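Local coordinates for protein triosephosphate isomerase (Trichomonas vaginalis, PDB 4O4V) that probably catalyses the interconversion of D-glyceraldehyde 3-phosphate and dihydroxyacetone phosphate, a step shared by glycolysis and gluconeogenesis, at residues Phe4-Asn9 against Ile242-Ser247; Ala177-Ala182 against Ala222-Val227; Asp191-Lys196 against Asn203-Leu208; Glu220-Ala223 against Gly229-Val232. One frame throughout, in Å; residues are numbered along the deposited sequence.

How the contacts relate
In this TIM barrel, contact 1 sets strand 5-9 against the final helix, 240-246, closing a loop of almost the whole chain; the other three nest inside it. Within it, contact 2 joins the start of helix 179-197 to the sodium-binding loop after helix 218-222, and contact 3, nested inside contact 2, brings the same long helix back onto the run into strand 207-209. Contact 4 shares Ala222 and Ala223 with contact 2 and folds helix 218-222 onto strand 229-232. That strand hydrogen-bonds with strand 5-9 through Gly7, so contacts 1 and 4 meet where the barrel closes.

Contact 1 (Phe4-Asn9 against Ile242-Ser247); sequences FFVGGN and INIVNS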
# COMPACT_ATOMS: atom_id res chain seq x y z
N PHE A 4 -20.35 20.85 7.09
CA PHE A 4 -19.01 21.15 6.56
C PHE A 4 -18.07 20.01 6.93
O PHE A 4 -18.15 19.46 8.03
CB PHE A 4 -18.51 22.47 7.14
CG PHE A 4 -17.41 23.15 6.34
CD1 PHE A 4 -17.72 23.91 5.24
CD2 PHE A 4 -16.08 23.11 6.73
CE1 PHE A 4 -16.78 24.61 4.54
CE2 PHE A 4 -15.13 23.81 6.02
CZ PHE A 4 -15.47 24.56 4.93
N PHE A 5 -17.18 19.68 6.01
CA PHE A 5 -16.34 18.47 6.14
C PHE A 5 -14.90 18.83 5.85
O PHE A 5 -14.61 19.36 4.78
CB PHE A 5 -16.85 17.43 5.14
CG PHE A 5 -16.15 16.09 5.22
CD1 PHE A 5 -14.90 15.90 4.64
CD2 PHE A 5 -16.76 15.03 5.86
CE1 PHE A 5 -14.28 14.65 4.70
CE2 PHE A 5 -16.13 13.80 5.93
CZ PHE A 5 -14.89 13.62 5.34
N VAL A 6 -14.00 18.49 6.75
CA VAL A 6 -12.56 18.71 6.54
C VAL A 6 -11.81 17.44 6.76
O VAL A 6 -11.81 16.88 7.87
CB VAL A 6 -12.03 19.87 7.42
CG1 VAL A 6 -10.52 20.05 7.23
CG2 VAL A 6 -12.79 21.19 7.11
N GLY A 7 -11.17 16.96 5.70
CA GLY A 7 -10.28 15.81 5.75
C GLY A 7 -8.85 16.25 5.72
O GLY A 7 -8.46 17.05 4.86
N GLY A 8 -8.05 15.79 6.65
CA GLY A 8 -6.61 16.01 6.63
C GLY A 8 -5.90 14.84 6.00
O GLY A 8 -5.81 13.78 6.65
N ASN A 9 -5.34 14.99 4.82
CA ASN A 9 -4.61 13.91 4.15
C ASN A 9 -3.13 14.07 4.44
O ASN A 9 -2.46 14.91 3.84
CB ASN A 9 -4.88 13.97 2.65
CG ASN A 9 -4.18 12.87 1.89
OD1 ASN A 9 -3.65 11.92 2.49
ND2 ASN A 9 -4.20 12.97 0.58
N ILE A 242 -5.93 23.50 12.02
CA ILE A 242 -7.04 23.90 12.89
C ILE A 242 -7.75 25.13 12.32
O ILE A 242 -8.96 25.26 12.40
CB ILE A 242 -6.56 24.08 14.35
CG1 ILE A 242 -5.79 22.82 14.79
CG2 ILE A 242 -7.74 24.43 15.23
CD1 ILE A 242 -6.53 21.50 14.56
N ASN A 243 -6.98 26.08 11.77
CA ASN A 243 -7.59 27.22 11.10
C ASN A 243 -8.50 26.77 9.99
O ASN A 243 -9.58 27.32 9.79
CB ASN A 243 -6.52 28.13 10.50
CG ASN A 243 -5.63 28.72 11.53
OD1 ASN A 243 -4.72 28.06 12.03
ND2 ASN A 243 -5.87 29.98 11.86
N ILE A 244 -8.09 25.76 9.24
CA ILE A 244 -8.88 25.25 8.14
C ILE A 244 -10.15 24.56 8.65
O ILE A 244 -11.22 24.77 8.12
CB ILE A 244 -8.04 24.35 7.23
CG1 ILE A 244 -6.85 25.11 6.65
CG2 ILE A 244 -8.88 23.78 6.15
CD1 ILE A 244 -5.76 24.24 6.04
N VAL A 245 -10.02 23.71 9.67
CA VAL A 245 -11.19 23.11 10.31
C VAL A 245 -12.20 24.19 10.72
O VAL A 245 -13.42 24.07 10.50
CB VAL A 245 -10.76 22.28 11.52
CG1 VAL A 245 -11.94 21.92 12.40
CG2 VAL A 245 -10.00 21.04 11.03
N ASN A 246 -11.69 25.27 11.28
CA ASN A 246 -12.51 26.33 11.83
C ASN A 246 -13.06 27.30 10.80
O ASN A 246 -13.90 28.15 11.12
CB ASN A 246 -11.74 27.06 12.94
CG ASN A 246 -11.64 26.23 14.21
OD1 ASN A 246 -12.37 25.25 14.34
ND2 ASN A 246 -10.75 26.59 15.11
N SER A 247 -12.67 27.14 9.53
CA SER A 247 -13.22 27.96 8.46
C SER A 247 -14.69 27.66 8.21
O SER A 247 -15.36 28.40 7.50
CB SER A 247 -12.40 27.78 7.18
OG SER A 247 -12.60 26.52 6.58
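Val6, on the first strand of the TIM barrel, packs against Ile244 and Val245 of the last helix, 240-246, and Phe4 carries the contact on to Ser247, further along the chain. First and last elements of a (βα)8 fold thus meet, as they must if a linear chain is to close into a cylinder. The Val6 side chain leaves the backbone toward the helix and uses its two branches differently. With chi1 at 177°, CG1 stands opposite the backbone N and faces side chains: it lies 4.0 Å from Val245 CG2 and 4.2 Å from Ile244 CG2. The other branch, CG2, nestles against helix backbone, 4.0 Å from Ile244 O and 4.1 Å from Val245 CA. The two valines are set at a slant to each other and touch through one methyl each.

Phe4 also starts toward the helix, and the CE2 and CZ atoms of its ring come obliquely to the Ser247 hydroxyl, with CE2 3.7 Å from OG. No hydrogen bond crosses between the segments; the Ser247 hydroxyl donates to Ile244 O instead. The Ser247 chi1 of 72° tucks OG between its backbone N and carbonyl carbon and turns it back along the chain. Around the site, Phe4 also leans on Ala222, while at the far end of the strand Asn9 ND2 bonds Thr74 OG1 of the second subunit. Two donors of one residue grip the same buried oxygen: Ser247 N reaches Ile244 O at 3.1 Å, and Ser247 OG reaches Ile244 O at 2.7 Å, in the carbonyl plane and on a lone pair.

Contact 2 (Ala177-Ala182 against Ala222-Val227); sequences ASTQDA and AACPDV. With NA (sodium ion), chain B.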
# COMPACT_ATOMS: atom_id res chain seq x y z
N ALA A 177 -4.84 28.24 -8.94
CA ALA A 177 -6.31 28.26 -8.95
C ALA A 177 -6.82 29.42 -8.15
O ALA A 177 -6.23 29.81 -7.12
CB ALA A 177 -6.84 26.96 -8.35
N SER A 178 -7.92 30.01 -8.59
CA SER A 178 -8.61 31.06 -7.85
C SER A 178 -9.76 30.47 -7.01
O SER A 178 -10.19 29.35 -7.19
CB SER A 178 -9.18 32.10 -8.79
OG SER A 178 -10.29 31.51 -9.48
N THR A 179 -10.26 31.29 -6.11
CA THR A 179 -11.42 30.94 -5.31
C THR A 179 -12.59 30.66 -6.24
O THR A 179 -13.34 29.69 -6.05
CB THR A 179 -11.72 32.04 -4.30
OG1 THR A 179 -10.60 32.15 -3.41
CG2 THR A 179 -12.98 31.72 -3.49
N GLN A 180 -12.76 31.48 -7.27
CA GLN A 180 -13.82 31.28 -8.24
C GLN A 180 -13.69 29.96 -8.99
O GLN A 180 -14.71 29.30 -9.26
CB GLN A 180 -13.84 32.45 -9.22
N ASP A 181 -12.47 29.52 -9.29
CA ASP A 181 -12.28 28.24 -9.95
C ASP A 181 -12.80 27.11 -9.06
O ASP A 181 -13.39 26.15 -9.56
CB ASP A 181 -10.79 27.97 -10.24
CG ASP A 181 -10.19 28.87 -11.28
OD1 ASP A 181 -10.86 29.25 -12.25
OD2 ASP A 181 -8.97 29.21 -11.13
N ALA A 182 -12.54 27.19 -7.76
CA ALA A 182 -12.99 26.18 -6.81
C ALA A 182 -14.52 26.09 -6.79
O ALA A 182 -15.12 25.02 -6.89
CB ALA A 182 -12.46 26.48 -5.42
N ALA A 222 -14.16 28.62 1.95
CA ALA A 222 -15.29 28.05 2.69
C ALA A 222 -16.59 28.77 2.39
O ALA A 222 -17.66 28.17 2.37
CB ALA A 222 -14.99 28.09 4.20
N ALA A 223 -16.51 30.08 2.22
CA ALA A 223 -17.70 30.88 1.95
C ALA A 223 -18.33 30.59 0.61
O ALA A 223 -19.49 30.96 0.40
CB ALA A 223 -17.34 32.37 2.05
N CYS A 224 -17.65 29.96 -0.32
CA CYS A 224 -18.25 29.64 -1.61
C CYS A 224 -19.43 28.70 -1.40
O CYS A 224 -19.35 27.74 -0.62
CB CYS A 224 -17.23 28.97 -2.49
SG CYS A 224 -15.85 29.99 -3.01
N PRO A 225 -20.56 28.96 -2.10
CA PRO A 225 -21.79 28.21 -1.76
C PRO A 225 -21.74 26.72 -2.05
O PRO A 225 -22.39 25.94 -1.36
CB PRO A 225 -22.86 28.90 -2.60
CG PRO A 225 -22.13 29.61 -3.66
CD PRO A 225 -20.81 30.05 -3.04
N ASP A 226 -21.01 26.30 -3.08
CA ASP A 226 -20.94 24.87 -3.40
C ASP A 226 -19.76 24.14 -2.82
O ASP A 226 -19.62 22.94 -3.03
CB ASP A 226 -21.07 24.64 -4.88
CG ASP A 226 -22.48 24.97 -5.36
OD1 ASP A 226 -23.36 24.11 -5.25
OD2 ASP A 226 -22.68 26.11 -5.82
N VAL A 227 -18.88 24.86 -2.13
CA VAL A 227 -17.73 24.26 -1.45
C VAL A 227 -18.16 23.89 -0.04
O VAL A 227 -18.46 24.75 0.78
CB VAL A 227 -16.53 25.25 -1.43
CG1 VAL A 227 -15.37 24.68 -0.61
CG2 VAL A 227 -16.07 25.54 -2.83
NA NA B . -19.33 26.76 1.51
O HOH W 1 -21.62 26.17 1.30
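A sodium-binding loop, running from the end of helix 218-222 to strand 229-232, rests on the first turn of helix 179-197 through Cys224 against Thr179 and Val227 against Ala182. Cys224 SG and Thr179 CG2 are only 3.4 Å apart, a tight fit of sulfur on methyl. A chi1 of -67° sets this sulfur opposite its own carbonyl carbon; the thiol meets the helix, and Cys224 O binds the metal. Further along, Val227 CG2 approaches the backbone at Ala182 O, 4.2 Å away.

The helix start is itself secured by a capping box. Asp181 N donates to Ser178 OG at 3.0 Å, and Ser178 N returns the bond to Asp181 OD2 at 2.9 Å, almost straight (179°) although the donor sits above the carboxylate plane. The type I turn from Cys224 to Val227 gives the ion the carbonyls of both its end residues, with Cys224 O at 2.4 Å from sodium, and Ala222 O, just before the turn, adds another at 2.3 Å. A water and Ser251 OG join them, and that water also donates to Pro225 O.

No hydrogen bond crosses the interface; the polar bonds lie within each segment and at the ion. Cys224 O serves both the turn N-H of Val227 and the cation, and a positive ion held by neutral oxygens probably stiffens the loop that presents the thiol.

Contact 3 (Asp191-Lys196 against Asn203-Leu208); sequences DILAAK and NKVRIL
Leu193 and Val205 mark the nearest approach of the two backbones, their CA atoms 8.9 Å apart, a gap that side chains must fill. On one side is regular helix, part of 179-197; on the other the chain leaves a short helix with few firm backbone bonds, extends through Val205 and enters strand 207-209. Leu193, Val205 and Ile207 all start toward the opposite segment. Leucine does the spanning: its chi2 of 178° stretches the chain so that CD1 becomes the leading atom. This methyl settles against the branch point of the valine, 4.0 Å from Val205 CB and equally 4.0 Å from Val205 CG1, with the two side chains at about a right angle. Ile207 adds a looser touch, its CD1 4.5 Å from Leu193 CD1. One leucine methyl therefore serves both residues, and the contact is wholly apolar.

This is the return half of a beta-alpha-beta crossover, in which helix 179-197 covers the parallel strands 161-165 and 207-209 that it connects. Ile163 of the first strand and Trp158 before it touch both Leu193 and Val205, Arg190 of the helix bonds Val205 O, and Ile207 packs on Ile189 and Cys186, one and two turns back from Leu193.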
# COMPACT_ATOMS: atom_id res chain seq x y z
N ASP A 191 -24.07 19.78 -10.12
CA ASP A 191 -25.04 19.73 -11.22
C ASP A 191 -25.01 18.40 -11.97
O ASP A 191 -26.06 17.93 -12.43
CB ASP A 191 -24.83 20.90 -12.16
CG ASP A 191 -25.30 22.22 -11.57
OD1 ASP A 191 -26.07 22.22 -10.57
OD2 ASP A 191 -24.90 23.26 -12.14
N ILE A 192 -23.85 17.78 -12.10
CA ILE A 192 -23.79 16.45 -12.68
C ILE A 192 -24.59 15.47 -11.80
O ILE A 192 -25.38 14.66 -12.30
CB ILE A 192 -22.33 15.98 -12.82
CG1 ILE A 192 -21.58 16.79 -13.87
CG2 ILE A 192 -22.28 14.49 -13.14
CD1 ILE A 192 -20.08 16.81 -13.70
N LEU A 193 -24.34 15.50 -10.50
CA LEU A 193 -25.12 14.66 -9.60
C LEU A 193 -26.61 14.92 -9.76
O LEU A 193 -27.41 13.99 -9.87
CB LEU A 193 -24.74 14.88 -8.13
CG LEU A 193 -23.32 14.49 -7.74
CD1 LEU A 193 -23.11 14.83 -6.28
CD2 LEU A 193 -23.07 13.00 -7.98
N ALA A 194 -27.02 16.18 -9.80
CA ALA A 194 -28.43 16.48 -9.90
C ALA A 194 -29.03 15.90 -11.17
O ALA A 194 -30.13 15.32 -11.13
CB ALA A 194 -28.68 17.98 -9.83
N ALA A 195 -28.31 15.99 -12.27
CA ALA A 195 -28.80 15.54 -13.58
C ALA A 195 -28.82 14.02 -13.68
O ALA A 195 -29.70 13.46 -14.35
CB ALA A 195 -27.96 16.12 -14.68
N LYS A 196 -27.89 13.34 -13.02
CA LYS A 196 -27.74 11.89 -13.20
C LYS A 196 -28.42 11.08 -12.09
O LYS A 196 -29.00 10.01 -12.38
CB LYS A 196 -26.25 11.52 -13.34
N ASN A 203 -28.21 17.51 -3.23
CA ASN A 203 -28.31 18.45 -2.12
C ASN A 203 -27.68 17.94 -0.83
O ASN A 203 -27.45 18.76 0.08
CB ASN A 203 -29.77 18.85 -1.85
CG ASN A 203 -30.23 19.91 -2.81
OD1 ASN A 203 -29.45 20.76 -3.21
ND2 ASN A 203 -31.48 19.83 -3.25
N LYS A 204 -27.44 16.65 -0.72
CA LYS A 204 -26.86 16.10 0.51
C LYS A 204 -25.39 15.76 0.40
O LYS A 204 -24.69 15.71 1.43
CB LYS A 204 -27.67 14.91 1.05
CG LYS A 204 -27.55 13.66 0.29
CD LYS A 204 -28.47 12.59 0.92
CE LYS A 204 -28.35 11.21 0.27
NZ LYS A 204 -29.34 10.27 0.88
N VAL A 205 -24.88 15.49 -0.78
CA VAL A 205 -23.46 15.08 -0.91
C VAL A 205 -22.53 16.26 -0.69
O VAL A 205 -22.64 17.31 -1.33
CB VAL A 205 -23.21 14.42 -2.30
CG1 VAL A 205 -21.73 14.13 -2.54
CG2 VAL A 205 -23.98 13.13 -2.39
N ARG A 206 -21.57 16.08 0.22
CA ARG A 206 -20.52 17.07 0.41
C ARG A 206 -19.51 16.94 -0.73
O ARG A 206 -19.00 15.86 -1.05
CB ARG A 206 -19.82 16.90 1.76
CG ARG A 206 -20.55 17.49 2.96
CD ARG A 206 -21.69 16.65 3.48
NE ARG A 206 -21.26 15.32 3.94
CZ ARG A 206 -20.71 15.06 5.13
NH1 ARG A 206 -20.52 16.03 6.02
NH2 ARG A 206 -20.41 13.81 5.45
N ILE A 207 -19.22 18.11 -1.29
CA ILE A 207 -18.23 18.28 -2.35
C ILE A 207 -17.13 19.18 -1.80
O ILE A 207 -17.38 20.31 -1.37
CB ILE A 207 -18.84 18.84 -3.64
CG1 ILE A 207 -19.99 17.94 -4.10
CG2 ILE A 207 -17.76 18.94 -4.73
CD1 ILE A 207 -20.81 18.52 -5.23
N LEU A 208 -15.91 18.67 -1.78
CA LEU A 208 -14.77 19.32 -1.16
C LEU A 208 -13.85 19.92 -2.19
O LEU A 208 -13.71 19.40 -3.30
CB LEU A 208 -13.91 18.34 -0.36
CG LEU A 208 -14.65 17.33 0.51
CD1 LEU A 208 -13.63 16.44 1.21
CD2 LEU A 208 -15.57 18.03 1.51

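Contact 4 (Glu220-Ala223 against Gly229-Val232); sequences ELAA and GFLV. With NA (sodium ion), chain B.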
# COMPACT_ATOMS: atom_id res chain seq x y z
N GLU A 220 -12.13 32.33 2.64
CA GLU A 220 -12.77 32.74 1.40
C GLU A 220 -13.25 31.53 0.61
O GLU A 220 -14.30 31.59 -0.01
CB GLU A 220 -11.83 33.61 0.58
N LEU A 221 -12.48 30.44 0.59
CA LEU A 221 -12.95 29.24 -0.05
C LEU A 221 -14.18 28.66 0.63
O LEU A 221 -15.15 28.25 -0.04
CB LEU A 221 -11.83 28.19 -0.13
CG LEU A 221 -10.73 28.46 -1.14
CD1 LEU A 221 -9.48 27.67 -0.80
CD2 LEU A 221 -11.22 28.09 -2.54
N ALA A 222 -14.16 28.62 1.95
CA ALA A 222 -15.29 28.05 2.69
C ALA A 222 -16.59 28.77 2.39
O ALA A 222 -17.66 28.17 2.37
CB ALA A 222 -14.99 28.09 4.20
N ALA A 223 -16.51 30.08 2.22
CA ALA A 223 -17.70 30.88 1.95
C ALA A 223 -18.33 30.59 0.61
O ALA A 223 -19.49 30.96 0.40
CB ALA A 223 -17.34 32.37 2.05
N GLY A 229 -16.26 22.03 2.12
CA GLY A 229 -15.11 21.68 2.91
C GLY A 229 -13.93 21.39 2.04
O GLY A 229 -13.87 21.81 0.88
N PHE A 230 -12.97 20.66 2.62
CA PHE A 230 -11.63 20.54 2.07
C PHE A 230 -11.07 19.16 2.24
O PHE A 230 -11.34 18.50 3.27
CB PHE A 230 -10.67 21.53 2.76
CG PHE A 230 -11.13 22.95 2.66
CD1 PHE A 230 -11.19 23.56 1.43
CD2 PHE A 230 -11.52 23.68 3.77
CE1 PHE A 230 -11.62 24.85 1.30
CE2 PHE A 230 -11.95 24.97 3.63
CZ PHE A 230 -11.99 25.57 2.41
N LEU A 231 -10.26 18.72 1.29
CA LEU A 231 -9.32 17.62 1.49
C LEU A 231 -7.96 18.28 1.47
O LEU A 231 -7.47 18.73 0.43
CB LEU A 231 -9.45 16.56 0.38
CG LEU A 231 -8.56 15.32 0.64
CD1 LEU A 231 -8.90 14.62 1.93
CD2 LEU A 231 -8.66 14.35 -0.54
N VAL A 232 -7.38 18.44 2.66
CA VAL A 232 -6.19 19.27 2.89
C VAL A 232 -4.96 18.44 2.69
O VAL A 232 -4.88 17.31 3.17
CB VAL A 232 -6.22 19.82 4.33
CG1 VAL A 232 -5.04 20.74 4.59
CG2 VAL A 232 -7.51 20.55 4.62
NA NA B . -19.33 26.76 1.51
O HOH W 1 -21.62 26.17 1.30
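Phe230 and Leu221 are brought together by similar first torsions. In Phe230, chi1 of -57° places the ring opposite its carbonyl carbon; although the CB bond itself does not aim at helix 218-222, the ring swings over to meet it. Leu221 starts toward the strand, and with chi1 at -73° and chi2 at 160°, CD1 joins CB at the ring. What the helix meets is the rim of the aromatic group: Leu221 CB lies near the ring plane, 3.6 Å from Phe230 CE1 and 3.7 Å from Phe230 CZ. Leu221 CD1 adds a fainter touch, 4.1 Å from Phe230 CE1.

The next residue extends this edge-on contact through its backbone, with Ala222 N 3.8 Å from Phe230 CZ and also near the ring plane. Ala222 CB follows at 4.3 Å from Phe230 CZ. The same alanine turns its carbonyl oxygen to the sodium ion, so the ring and the metal meet different atoms of one residue.

Phe230 also touches Tyr209 of strand 207-209, Val213, and Ile244 of helix 240-246. Its strand bonds strand 5-9 through Phe5 and Gly7 and meets Tyr209 on its other edge, closing the barrel, while Leu221 also touches Thr179 and Ala182 of helix 179-197.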